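Local coordinates for protein myroilysin (Myroides profundi, PDB 5CZW) that probably cleaves proteins as a zinc-dependent metalloendopeptidase of the astacin family, kept latent by its propeptide through a cysteine-switch mechanism, at residues R6-F17 with K162-Y173. The protein carries 1 engineered substitution. Numbering follows the deposited sequence.
Sequences RAVPKADIVSGF and KVYAYYAGYPNY
Phe17 lies against Lys162, Ala165 and Tyr166 of helix 160-167, where the edge of Tyr166 meets one face of its ring in an edge-to-face pair, centroids 5.2 Å apart and planes 60° from each other. CD1 of Tyr166 stands over the rim of that face, while the CB of Ala165 lies at the edge of the Phe17 ring, near its plane. The bent chain of Lys162 runs past the ring in the opposite direction, its CD 3.6 Å from CE2 of Phe17.

A second apolar patch forms where Tyr170 is clasped between Val8 and its own neighbour, Pro171, which follows a cis peptide. With CG1 anti to its backbone N (chi1 168°), Val8 lays this methyl over the centre of the Tyr170 ring as a CH-pi contact, 3.9 Å from the centroid. Between the patches, Val14 CG2 rests against the carbonyl O of Ala165. Gly169 brings the backbones close here: its CA touches the O of Asp12, the same atom that accepts a hydrogen bond from Tyr170 N, 3.1 Å away, the donor standing above the carbonyl plane. A water links Val14 N to Tyr170 O.

At the polar edge, the hydroxyl of Tyr170 takes a nearly straight bond from Arg6 NH1 (3.2 Å, 163°), lying in the guanidinium plane, and is also hydrogen-bonded to Glu115. Tyr173 OH gives a very short 2.5 Å bond to Asp12 OD2, with carboxylate and ring almost perpendicular.

Tyr166 also makes a cation-pi contact with Lys24, beside the zinc ligand Cys23. The arrangement is consistent with a propeptide running along the catalytic domain just ahead of the cysteine switch, whose side chain completes the zinc site with His137, His141 and His147 of the metzincin fold.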
loop_
_atom_site.group_PDB
_atom_site.type_symbol
_atom_site.label_atom_id
_atom_site.label_comp_id
_atom_site.label_asym_id
_atom_site.label_seq_id
_atom_site.Cartn_x
_atom_site.Cartn_y
_atom_site.Cartn_z
ATOM N N ARG A 6 13.155 -9.367 11.063
ATOM C CA ARG A 6 13.199 -8.930 12.458
ATOM C C ARG A 6 11.787 -8.680 12.950
ATOM O O ARG A 6 10.890 -8.209 12.213
ATOM C CB ARG A 6 14.030 -7.658 12.617
ATOM C CG ARG A 6 13.552 -6.536 11.719
ATOM C CD ARG A 6 13.420 -5.202 12.404
ATOM N NE ARG A 6 12.145 -4.949 13.074
ATOM C CZ ARG A 6 10.983 -4.601 12.501
ATOM N NH1 ARG A 6 10.789 -4.522 11.164
ATOM N NH2 ARG A 6 9.978 -4.339 13.315
ATOM N N ALA A 7 11.580 -8.951 14.240
ATOM C CA ALA A 7 10.241 -8.877 14.796
ATOM C C ALA A 7 9.633 -7.458 14.879
ATOM O O ALA A 7 10.316 -6.485 15.165
ATOM C CB ALA A 7 10.220 -9.569 16.189
ATOM N N VAL A 8 8.351 -7.329 14.598
ATOM C CA VAL A 8 7.644 -6.075 14.838
ATOM C C VAL A 8 7.311 -6.018 16.330
ATOM O O VAL A 8 6.827 -7.007 16.879
ATOM C CB VAL A 8 6.381 -5.928 13.968
ATOM C CG1 VAL A 8 5.486 -4.780 14.408
ATOM C CG2 VAL A 8 6.797 -5.678 12.529
ATOM N N PRO A 9 7.615 -4.882 16.986
ATOM C CA PRO A 9 7.150 -4.707 18.352
ATOM C C PRO A 9 5.645 -4.453 18.361
ATOM O O PRO A 9 5.182 -3.355 18.032
ATOM C CB PRO A 9 7.971 -3.503 18.876
ATOM C CG PRO A 9 8.580 -2.850 17.689
ATOM C CD PRO A 9 8.459 -3.764 16.509
ATOM N N LYS A 10 4.874 -5.461 18.723
ATOM C CA LYS A 10 3.420 -5.322 18.682
ATOM C C LYS A 10 2.814 -4.322 19.679
ATOM O O LYS A 10 1.633 -3.939 19.558
ATOM C CB LYS A 10 2.754 -6.682 18.772
ATOM C CG LYS A 10 2.974 -7.413 17.461
ATOM C CD LYS A 10 2.467 -8.831 17.448
ATOM C CE LYS A 10 2.983 -9.526 16.206
ATOM N NZ LYS A 10 3.111 -10.983 16.466
ATOM N N ALA A 11 3.627 -3.856 20.621
ATOM C CA ALA A 11 3.256 -2.702 21.432
ATOM C C ALA A 11 3.295 -1.367 20.669
ATOM O O ALA A 11 2.667 -0.398 21.095
ATOM C CB ALA A 11 4.152 -2.618 22.673
ATOM N N ASP A 12 4.045 -1.272 19.569
ATOM C CA ASP A 12 4.111 -0.000 18.859
ATOM C C ASP A 12 2.956 0.079 17.899
ATOM O O ASP A 12 2.755 1.147 17.339
ATOM C CB ASP A 12 5.412 0.183 18.089
ATOM C CG ASP A 12 6.579 0.298 18.978
ATOM O OD1 ASP A 12 6.332 0.374 20.194
ATOM O OD2 ASP A 12 7.722 0.285 18.485
ATOM N N ILE A 13 2.185 -0.999 17.744
ATOM C CA ILE A 13 0.962 -0.993 16.905
ATOM C C ILE A 13 -0.214 -0.418 17.666
ATOM O O ILE A 13 -0.716 -1.020 18.616
ATOM C CB ILE A 13 0.556 -2.390 16.457
ATOM C CG1 ILE A 13 1.645 -3.038 15.583
ATOM C CG2 ILE A 13 -0.740 -2.316 15.670
ATOM C CD1 ILE A 13 1.532 -4.554 15.481
ATOM N N VAL A 14 -0.704 0.722 17.180
ATOM C CA VAL A 14 -1.684 1.520 17.922
ATOM C C VAL A 14 -3.050 0.829 17.966
ATOM O O VAL A 14 -3.612 0.459 16.939
ATOM C CB VAL A 14 -1.840 2.895 17.264
ATOM C CG1 VAL A 14 -2.788 3.746 18.078
ATOM C CG2 VAL A 14 -0.505 3.613 17.117
ATOM N N SER A 15 -3.625 0.671 19.161
ATOM C CA SER A 15 -4.908 -0.037 19.283
ATOM C C SER A 15 -6.080 0.904 19.100
ATOM O O SER A 15 -5.916 2.112 19.126
ATOM C CB SER A 15 -5.030 -0.683 20.646
ATOM O OG SER A 15 -5.043 0.348 21.596
ATOM N N GLY A 16 -7.249 0.323 18.891
ATOM C CA GLY A 16 -8.513 1.078 18.894
ATOM C C GLY A 16 -8.913 1.724 17.586
ATOM O O GLY A 16 -9.722 2.660 17.544
ATOM N N PHE A 17 -8.350 1.222 16.508
ATOM C CA PHE A 17 -8.723 1.730 15.199
ATOM C C PHE A 17 -9.232 0.520 14.440
ATOM O O PHE A 17 -8.765 0.198 13.352
ATOM C CB PHE A 17 -7.525 2.412 14.546
ATOM C CG PHE A 17 -7.208 3.765 15.119
ATOM C CD1 PHE A 17 -6.378 3.891 16.241
ATOM C CD2 PHE A 17 -7.743 4.903 14.571
ATOM C CE1 PHE A 17 -6.063 5.136 16.766
ATOM C CE2 PHE A 17 -7.415 6.149 15.074
ATOM C CZ PHE A 17 -6.588 6.258 16.184
ATOM N N LYS A 162 -6.992 12.111 16.381
ATOM C CA LYS A 162 -6.950 10.722 16.009
ATOM C C LYS A 162 -5.867 10.453 14.993
ATOM O O LYS A 162 -5.268 9.431 15.000
ATOM C CB LYS A 162 -8.277 10.206 15.493
ATOM C CG LYS A 162 -9.315 9.912 16.547
ATOM C CD LYS A 162 -9.667 8.425 16.725
ATOM C CE LYS A 162 -10.905 8.019 15.945
ATOM N NZ LYS A 162 -11.298 6.602 15.641
ATOM N N VAL A 163 -5.649 11.402 14.119
ATOM C CA VAL A 163 -4.684 11.198 13.070
ATOM C C VAL A 163 -3.316 11.143 13.739
ATOM O O VAL A 163 -2.477 10.263 13.468
ATOM C CB VAL A 163 -4.796 12.278 11.992
ATOM C CG1 VAL A 163 -3.607 12.231 11.074
ATOM C CG2 VAL A 163 -6.124 12.123 11.249
ATOM N N TYR A 164 -3.094 12.047 14.693
ATOM C CA TYR A 164 -1.777 12.044 15.340
ATOM C C TYR A 164 -1.470 10.718 16.002
ATOM O O TYR A 164 -0.342 10.197 15.906
ATOM C CB TYR A 164 -1.696 13.185 16.337
ATOM C CG TYR A 164 -1.648 14.553 15.687
ATOM C CD1 TYR A 164 -0.796 14.806 14.624
ATOM C CD2 TYR A 164 -2.422 15.604 16.173
ATOM C CE1 TYR A 164 -0.746 16.047 14.023
ATOM C CE2 TYR A 164 -2.415 16.832 15.575
ATOM C CZ TYR A 164 -1.577 17.073 14.499
ATOM O OH TYR A 164 -1.506 18.341 13.923
ATOM N N ALA A 165 -2.495 10.156 16.648
ATOM C CA ALA A 165 -2.391 8.906 17.404
ATOM C C ALA A 165 -2.114 7.685 16.512
ATOM O O ALA A 165 -1.336 6.827 16.835
ATOM C CB ALA A 165 -3.681 8.643 18.149
ATOM N N TYR A 166 -2.797 7.649 15.389
ATOM C CA TYR A 166 -2.627 6.555 14.418
ATOM C C TYR A 166 -1.256 6.460 13.774
ATOM O O TYR A 166 -0.765 5.331 13.558
ATOM C CB TYR A 166 -3.638 6.747 13.255
ATOM C CG TYR A 166 -3.732 5.521 12.378
ATOM C CD1 TYR A 166 -4.255 4.303 12.855
ATOM C CD2 TYR A 166 -3.240 5.560 11.072
ATOM C CE1 TYR A 166 -4.331 3.168 12.001
ATOM C CE2 TYR A 166 -3.299 4.443 10.271
ATOM C CZ TYR A 166 -3.854 3.262 10.726
ATOM O OH TYR A 166 -3.846 2.177 9.858
ATOM N N TYR A 167 -0.677 7.598 13.346
ATOM C CA TYR A 167 0.562 7.623 12.566
ATOM C C TYR A 167 1.825 7.699 13.444
ATOM O O TYR A 167 2.947 7.515 12.930
ATOM C CB TYR A 167 0.599 8.717 11.522
ATOM C CG TYR A 167 -0.386 8.538 10.374
ATOM C CD1 TYR A 167 -1.684 9.007 10.454
ATOM C CD2 TYR A 167 -0.011 7.820 9.276
ATOM C CE1 TYR A 167 -2.586 8.846 9.444
ATOM C CE2 TYR A 167 -0.940 7.634 8.247
ATOM C CZ TYR A 167 -2.173 8.102 8.309
ATOM O OH TYR A 167 -2.996 7.994 7.223
ATOM N N ALA A 168 1.599 7.827 14.768
ATOM C CA ALA A 168 2.677 7.882 15.743
ATOM C C ALA A 168 3.442 6.575 15.897
ATOM O O ALA A 168 4.586 6.615 16.351
ATOM C CB ALA A 168 2.135 8.327 17.106
ATOM N N GLY A 169 2.811 5.445 15.599
ATOM C CA GLY A 169 3.438 4.145 15.833
ATOM C C GLY A 169 3.981 3.456 14.573
ATOM O O GLY A 169 4.394 4.110 13.626
ATOM N N TYR A 170 4.036 2.125 14.639
ATOM C CA TYR A 170 4.706 1.326 13.649
ATOM C C TYR A 170 3.889 1.442 12.344
ATOM O O TYR A 170 2.695 1.364 12.415
ATOM C CB TYR A 170 4.818 -0.133 14.084
ATOM C CG TYR A 170 5.602 -0.979 13.103
ATOM C CD1 TYR A 170 6.990 -1.015 13.175
ATOM C CD2 TYR A 170 4.974 -1.750 12.160
ATOM C CE1 TYR A 170 7.751 -1.760 12.283
ATOM C CE2 TYR A 170 5.747 -2.502 11.227
ATOM C CZ TYR A 170 7.136 -2.462 11.302
ATOM O OH TYR A 170 7.950 -3.190 10.462
ATOM N N PRO A 171 4.514 1.578 11.180
ATOM C CA PRO A 171 5.970 1.711 10.901
ATOM C C PRO A 171 6.526 3.125 10.830
ATOM O O PRO A 171 7.737 3.295 10.762
ATOM C CB PRO A 171 6.070 1.163 9.469
ATOM C CG PRO A 171 4.728 1.559 8.895
ATOM C CD PRO A 171 3.730 1.290 9.952
ATOM N N ASN A 172 5.652 4.141 10.732
ATOM C CA ASN A 172 6.081 5.508 10.512
ATOM C C ASN A 172 6.799 6.141 11.717
ATOM O O ASN A 172 7.795 6.796 11.502
ATOM C CB ASN A 172 4.900 6.434 10.156
ATOM C CG ASN A 172 4.204 6.085 8.812
ATOM O OD1 ASN A 172 3.025 6.004 8.786
ATOM N ND2 ASN A 172 4.936 5.997 7.714
ATOM N N TYR A 173 6.280 5.959 12.922
ATOM C CA TYR A 173 6.790 6.683 14.083
ATOM C C TYR A 173 6.824 8.238 13.810
ATOM O O TYR A 173 7.852 8.953 13.978
ATOM C CB TYR A 173 8.152 6.086 14.439
ATOM C CG TYR A 173 8.131 4.640 14.863
ATOM C CD1 TYR A 173 7.608 4.267 16.090
ATOM C CD2 TYR A 173 8.613 3.627 14.042
ATOM C CE1 TYR A 173 7.577 2.939 16.495
ATOM C CE2 TYR A 173 8.610 2.317 14.441
ATOM C CZ TYR A 173 8.084 1.960 15.662
ATOM O OH TYR A 173 8.083 0.629 16.055
HETATM O O HOH W 1 0.611 1.531 14.457
#